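MobA-like NTP transferase domain-containing protein (Thermus thermophilus, PDB 2DPW) is of unknown function but is probably a nucleotidyltransferase, moving a nucleotidyl group from a nucleoside triphosphate. Local coordinates at residues L39-A44 with P95-E100; V102-D107 with T215-V220. One frame throughout, in Å; residues are numbered along the deposited sequence.

Contact 1: residues L39-A44 with P95-E100; sequences LEALYA and PHLTEE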
loop_
_atom_site.group_PDB
_atom_site.type_symbol
_atom_site.label_atom_id
_atom_site.label_comp_id
_atom_site.label_asym_id
_atom_site.label_seq_id
_atom_site.Cartn_x
_atom_site.Cartn_y
_atom_site.Cartn_z
ATOM N N LEU A 39 6.090 -0.841 11.727
ATOM C CA LEU A 39 5.319 -1.058 12.951
ATOM C C LEU A 39 5.529 0.127 13.881
ATOM O O LEU A 39 4.571 0.671 14.424
ATOM C CB LEU A 39 5.770 -2.337 13.654
ATOM C CG LEU A 39 5.524 -3.657 12.928
ATOM C CD1 LEU A 39 6.177 -4.783 13.716
ATOM C CD2 LEU A 39 4.026 -3.906 12.761
ATOM N N GLU A 40 6.785 0.522 14.064
ATOM C CA GLU A 40 7.081 1.661 14.918
ATOM C C GLU A 40 6.257 2.870 14.463
ATOM O O GLU A 40 5.645 3.570 15.272
ATOM C CB GLU A 40 8.574 2.014 14.848
ATOM C CG GLU A 40 9.525 0.995 15.461
ATOM C CD GLU A 40 9.288 0.741 16.957
ATOM O OE1 GLU A 40 8.403 1.377 17.569
ATOM O OE2 GLU A 40 10.001 -0.110 17.525
ATOM N N ALA A 41 6.247 3.106 13.157
ATOM C CA ALA A 41 5.525 4.232 12.582
ATOM C C ALA A 41 4.017 4.172 12.818
ATOM O O ALA A 41 3.384 5.189 13.092
ATOM C CB ALA A 41 5.814 4.312 11.089
ATOM N N LEU A 42 3.442 2.982 12.701
ATOM C CA LEU A 42 2.011 2.819 12.889
ATOM C C LEU A 42 1.584 3.119 14.321
ATOM O O LEU A 42 0.682 3.934 14.542
ATOM C CB LEU A 42 1.593 1.404 12.481
ATOM C CG LEU A 42 1.854 1.124 10.994
ATOM C CD1 LEU A 42 1.493 -0.308 10.636
ATOM C CD2 LEU A 42 1.042 2.101 10.160
ATOM N N TYR A 43 2.228 2.464 15.290
ATOM C CA TYR A 43 1.915 2.688 16.703
ATOM C C TYR A 43 2.106 4.178 16.964
ATOM O O TYR A 43 1.249 4.849 17.550
ATOM C CB TYR A 43 2.855 1.875 17.602
ATOM C CG TYR A 43 2.482 0.409 17.762
ATOM C CD1 TYR A 43 1.308 0.033 18.419
ATOM C CD2 TYR A 43 3.314 -0.604 17.272
ATOM C CE1 TYR A 43 0.969 -1.304 18.585
ATOM C CE2 TYR A 43 2.984 -1.950 17.431
ATOM C CZ TYR A 43 1.808 -2.293 18.089
ATOM O OH TYR A 43 1.461 -3.620 18.236
ATOM N N ALA A 44 3.237 4.692 16.494
ATOM C CA ALA A 44 3.565 6.093 16.652
ATOM C C ALA A 44 2.381 7.000 16.311
ATOM O O ALA A 44 2.110 7.964 17.022
ATOM C CB ALA A 44 4.767 6.440 15.785
ATOM N N PRO A 95 10.414 0.894 4.969
ATOM C CA PRO A 95 11.118 1.229 6.208
ATOM C C PRO A 95 11.289 2.723 6.497
ATOM O O PRO A 95 11.620 3.099 7.622
ATOM C CB PRO A 95 12.455 0.518 6.030
ATOM C CG PRO A 95 12.693 0.667 4.572
ATOM C CD PRO A 95 11.348 0.285 4.005
ATOM N N HIS A 96 11.073 3.566 5.490
ATOM C CA HIS A 96 11.200 5.004 5.674
ATOM C C HIS A 96 9.901 5.612 6.178
ATOM O O HIS A 96 9.842 6.811 6.458
ATOM C CB HIS A 96 11.581 5.691 4.361
ATOM C CG HIS A 96 12.896 5.252 3.807
ATOM N ND1 HIS A 96 13.004 4.351 2.768
ATOM C CD2 HIS A 96 14.164 5.575 4.155
ATOM C CE1 HIS A 96 14.277 4.140 2.501
ATOM N NE2 HIS A 96 15.004 4.872 3.330
ATOM N N LEU A 97 8.861 4.789 6.282
ATOM C CA LEU A 97 7.564 5.263 6.742
ATOM C C LEU A 97 7.668 5.979 8.090
ATOM O O LEU A 97 8.277 5.470 9.032
ATOM C CB LEU A 97 6.569 4.102 6.848
ATOM C CG LEU A 97 5.119 4.508 7.183
ATOM C CD1 LEU A 97 4.461 5.156 5.975
ATOM C CD2 LEU A 97 4.329 3.285 7.617
ATOM N N THR A 98 7.056 7.160 8.169
ATOM C CA THR A 98 7.064 7.981 9.376
ATOM C C THR A 98 5.661 8.229 9.910
ATOM O O THR A 98 4.681 8.134 9.175
ATOM C CB THR A 98 7.683 9.354 9.105
ATOM O OG1 THR A 98 6.861 10.069 8.182
ATOM C CG2 THR A 98 9.038 9.207 8.515
ATOM N N GLU A 99 5.589 8.564 11.193
ATOM C CA GLU A 99 4.337 8.857 11.865
ATOM C C GLU A 99 3.662 10.049 11.195
ATOM O O GLU A 99 2.440 10.067 11.011
ATOM C CB GLU A 99 4.602 9.168 13.343
ATOM C CG GLU A 99 3.479 9.920 14.064
ATOM C CD GLU A 99 3.831 10.253 15.505
ATOM O OE1 GLU A 99 4.991 10.024 15.901
ATOM O OE2 GLU A 99 2.954 10.747 16.247
ATOM N N GLU A 100 4.460 11.043 10.824
ATOM C CA GLU A 100 3.915 12.229 10.184
ATOM C C GLU A 100 3.190 11.837 8.904
ATOM O O GLU A 100 2.072 12.292 8.639
ATOM C CB GLU A 100 5.034 13.218 9.875
ATOM C CG GLU A 100 4.547 14.631 9.642
ATOM C CD GLU A 100 5.689 15.619 9.527
ATOM O OE1 GLU A 100 6.737 15.368 10.159
ATOM O OE2 GLU A 100 5.541 16.646 8.826
#
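With CG anti to the backbone N (chi1 -174°), L97 sends its CD2 branch toward the helix, while E99, also with CG anti (chi1 161°) and extended beyond it, runs out along the helix's last residue. The backbones come close between them: CA of A41 and CA of E99 lie 4.8 Å apart, which the small A41 side chain permits. Its methyl points toward the other segment and touches both the backbone and the side chain of L97, with A41 CB 3.4 Å from L97 O and 3.9 Å from L97 CD2. L42 starts out turned from the contact, but its CD2 comes round to sit 4.3 Å from L97 CD2, so L97 rests on two consecutive residues of the helix. At the more open end, A44 CB packs 3.7 Å from E99 CB. The carboxylate ends near A44 O, yet both are acceptors and no hydrogen bond forms there; E99 OE2 has a salt bridge to R103 instead, one turn along its own helix. T98 faces the other way and is the N-cap of helix 99-108, its OG1 bonded both to A101 N, as the cap, and to E219 OE2. Helix 35-44 also lies on strands 4-8 and 48-52, a parallel neighbouring pair that it links in a beta-alpha-beta crossover, as expected of the Rossmann-like core of the GT-A clan.

Contact 2: residues V102-D107 with T215-V220; sequences VRFVLD and TPYPEV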
loop_
_atom_site.group_PDB
_atom_site.type_symbol
_atom_site.label_atom_id
_atom_site.label_comp_id
_atom_site.label_asym_id
_atom_site.label_seq_id
_atom_site.Cartn_x
_atom_site.Cartn_y
_atom_site.Cartn_z
ATOM N N VAL A 102 1.967 8.922 8.183
ATOM C CA VAL A 102 0.773 8.178 8.524
ATOM C C VAL A 102 -0.396 9.077 8.943
ATOM O O VAL A 102 -1.527 8.910 8.462
ATOM C CB VAL A 102 1.067 7.168 9.640
ATOM C CG1 VAL A 102 -0.234 6.549 10.134
ATOM C CG2 VAL A 102 1.998 6.087 9.118
ATOM N N ARG A 103 -0.127 10.032 9.826
ATOM C CA ARG A 103 -1.183 10.908 10.289
ATOM C C ARG A 103 -1.749 11.770 9.182
ATOM O O ARG A 103 -2.934 12.079 9.183
ATOM C CB ARG A 103 -0.688 11.762 11.453
ATOM C CG ARG A 103 -0.504 10.933 12.711
ATOM C CD ARG A 103 -0.233 11.736 13.964
ATOM N NE ARG A 103 -0.546 10.915 15.130
ATOM C CZ ARG A 103 -0.239 11.225 16.383
ATOM N NH1 ARG A 103 0.404 12.357 16.655
ATOM N NH2 ARG A 103 -0.580 10.400 17.365
ATOM N N PHE A 104 -0.913 12.151 8.225
ATOM C CA PHE A 104 -1.394 12.973 7.118
ATOM C C PHE A 104 -2.542 12.235 6.447
ATOM O O PHE A 104 -3.645 12.760 6.281
ATOM C CB PHE A 104 -0.286 13.200 6.094
ATOM C CG PHE A 104 -0.759 13.871 4.837
ATOM C CD1 PHE A 104 -1.162 15.200 4.846
ATOM C CD2 PHE A 104 -0.832 13.164 3.647
ATOM C CE1 PHE A 104 -1.629 15.810 3.684
ATOM C CE2 PHE A 104 -1.299 13.768 2.485
ATOM C CZ PHE A 104 -1.699 15.094 2.507
ATOM N N VAL A 105 -2.248 11.001 6.059
ATOM C CA VAL A 105 -3.207 10.134 5.405
ATOM C C VAL A 105 -4.482 10.140 6.226
ATOM O O VAL A 105 -5.548 10.521 5.741
ATOM C CB VAL A 105 -2.662 8.686 5.317
ATOM C CG1 VAL A 105 -3.702 7.763 4.692
ATOM C CG2 VAL A 105 -1.374 8.673 4.508
ATOM N N LEU A 106 -4.349 9.730 7.482
ATOM C CA LEU A 106 -5.477 9.657 8.399
ATOM C C LEU A 106 -6.269 10.944 8.468
ATOM O O LEU A 106 -7.496 10.933 8.374
ATOM C CB LEU A 106 -4.973 9.322 9.787
ATOM C CG LEU A 106 -4.052 8.110 9.795
ATOM C CD1 LEU A 106 -3.252 8.077 11.086
ATOM C CD2 LEU A 106 -4.876 6.856 9.611
ATOM N N ASP A 107 -5.552 12.052 8.613
ATOM C CA ASP A 107 -6.166 13.357 8.754
ATOM C C ASP A 107 -6.646 14.017 7.483
ATOM O O ASP A 107 -7.580 14.812 7.518
ATOM C CB ASP A 107 -5.211 14.284 9.503
ATOM C CG ASP A 107 -4.843 13.739 10.884
ATOM O OD1 ASP A 107 -5.717 13.085 11.501
ATOM O OD2 ASP A 107 -3.702 13.960 11.359
ATOM N N THR A 215 -0.319 12.570 -1.343
ATOM C CA THR A 215 0.413 12.553 -0.088
ATOM C C THR A 215 1.852 12.983 -0.309
ATOM O O THR A 215 2.641 12.241 -0.881
ATOM C CB THR A 215 0.364 11.152 0.502
ATOM O OG1 THR A 215 -1.006 10.750 0.617
ATOM C CG2 THR A 215 1.016 11.115 1.865
ATOM N N PRO A 216 2.213 14.183 0.180
ATOM C CA PRO A 216 3.522 14.839 0.094
ATOM C C PRO A 216 4.679 14.040 0.656
ATOM O O PRO A 216 5.833 14.335 0.377
ATOM C CB PRO A 216 3.319 16.129 0.878
ATOM C CG PRO A 216 1.840 16.295 0.946
ATOM C CD PRO A 216 1.367 14.903 1.139
ATOM N N TYR A 217 4.372 13.030 1.457
ATOM C CA TYR A 217 5.413 12.209 2.052
ATOM C C TYR A 217 5.710 10.984 1.199
ATOM O O TYR A 217 4.953 10.021 1.188
ATOM C CB TYR A 217 4.987 11.777 3.441
ATOM C CG TYR A 217 4.522 12.926 4.297
ATOM C CD1 TYR A 217 3.286 13.538 4.071
ATOM C CD2 TYR A 217 5.311 13.392 5.347
ATOM C CE1 TYR A 217 2.847 14.583 4.876
ATOM C CE2 TYR A 217 4.884 14.432 6.160
ATOM C CZ TYR A 217 3.655 15.023 5.928
ATOM O OH TYR A 217 3.241 16.023 6.776
ATOM N N PRO A 218 6.828 11.013 0.466
ATOM C CA PRO A 218 7.242 9.910 -0.402
ATOM C C PRO A 218 7.638 8.609 0.311
ATOM O O PRO A 218 7.801 7.567 -0.330
ATOM C CB PRO A 218 8.391 10.523 -1.198
ATOM C CG PRO A 218 8.958 11.520 -0.249
ATOM C CD PRO A 218 7.731 12.164 0.313
ATOM N N GLU A 219 7.805 8.665 1.630
ATOM C CA GLU A 219 8.162 7.466 2.394
ATOM C C GLU A 219 6.968 6.521 2.380
ATOM O O GLU A 219 7.060 5.365 2.800
ATOM C CB GLU A 219 8.530 7.815 3.843
ATOM C CG GLU A 219 7.524 8.677 4.571
ATOM C CD GLU A 219 7.778 10.163 4.381
ATOM O OE1 GLU A 219 7.887 10.620 3.221
ATOM O OE2 GLU A 219 7.863 10.880 5.399
ATOM N N VAL A 220 5.852 7.038 1.878
ATOM C CA VAL A 220 4.621 6.290 1.768
ATOM C C VAL A 220 4.693 5.283 0.620
ATOM O O VAL A 220 3.896 4.347 0.554
ATOM C CB VAL A 220 3.444 7.247 1.518
ATOM C CG1 VAL A 220 3.167 7.388 0.033
ATOM C CG2 VAL A 220 2.239 6.754 2.216
#
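E219 OE2 is held by one hydrogen bond, to T98 OG1, and a second partner, R127 NH2, adds only a long, weak ion pair. The same oxygen lies in plane at the edge of the Y217 ring. Through T98 this grip ties the 215-220 loop to the start of helix 99-108, and Y217 OH adds a hydrogen bond to E100 in its first turn. No hydrogen bond joins 102-107 to 215-220 themselves; F104 carries most of that meeting. With CG anti to the backbone N (chi1 172°), its ring reaches out from the helix to be met by three successive loop residues. P216 puts CD over one face, crossing the side chain at about a right angle. T215 slides past in the opposite direction, with OG1 in the ring plane at its edge, 3.6 Å from F104 CE2; that hydroxyl is hydrogen-bonded to L213 O. Y217 comes in obliquely, its CE1 3.6 Å from F104 CB, and the two ring planes make 43° with centroids 5.5 Å apart. Deeper in, V105 CG2 lies 4.3 Å from T215 CG2, and V105 continues onto L148 and L150 of strand 148-152. The chemistry is thus divided: apolar surfaces meet along the helix, while polar ties gather at its N-terminal end, where the helix dipole would probably favour the charged form of E219.

Overall arrangement
From the N terminus, the chain passes through strand 4-8 into helix 35-44, whose final turns form the first half of contact 1. The 50 residues that follow include strands 48-52, 64-66 and 86-91 and helix 72-81; contact 1 closes this loop at the start of helix 99-108. Contact 2 opens almost at once on the same helix and closes after 107 intervening residues, just past strand 210-214. The two loops therefore run in series, neither nested nor crossed, with centres about 10 Å apart. Helix 99-108 joins them: contact 1 ties its start to helix 35-44, which lies on the parallel, N-terminal part of the sheet, and contact 2 ties it to the C-terminal loop beside strands 114-120 and 148-152.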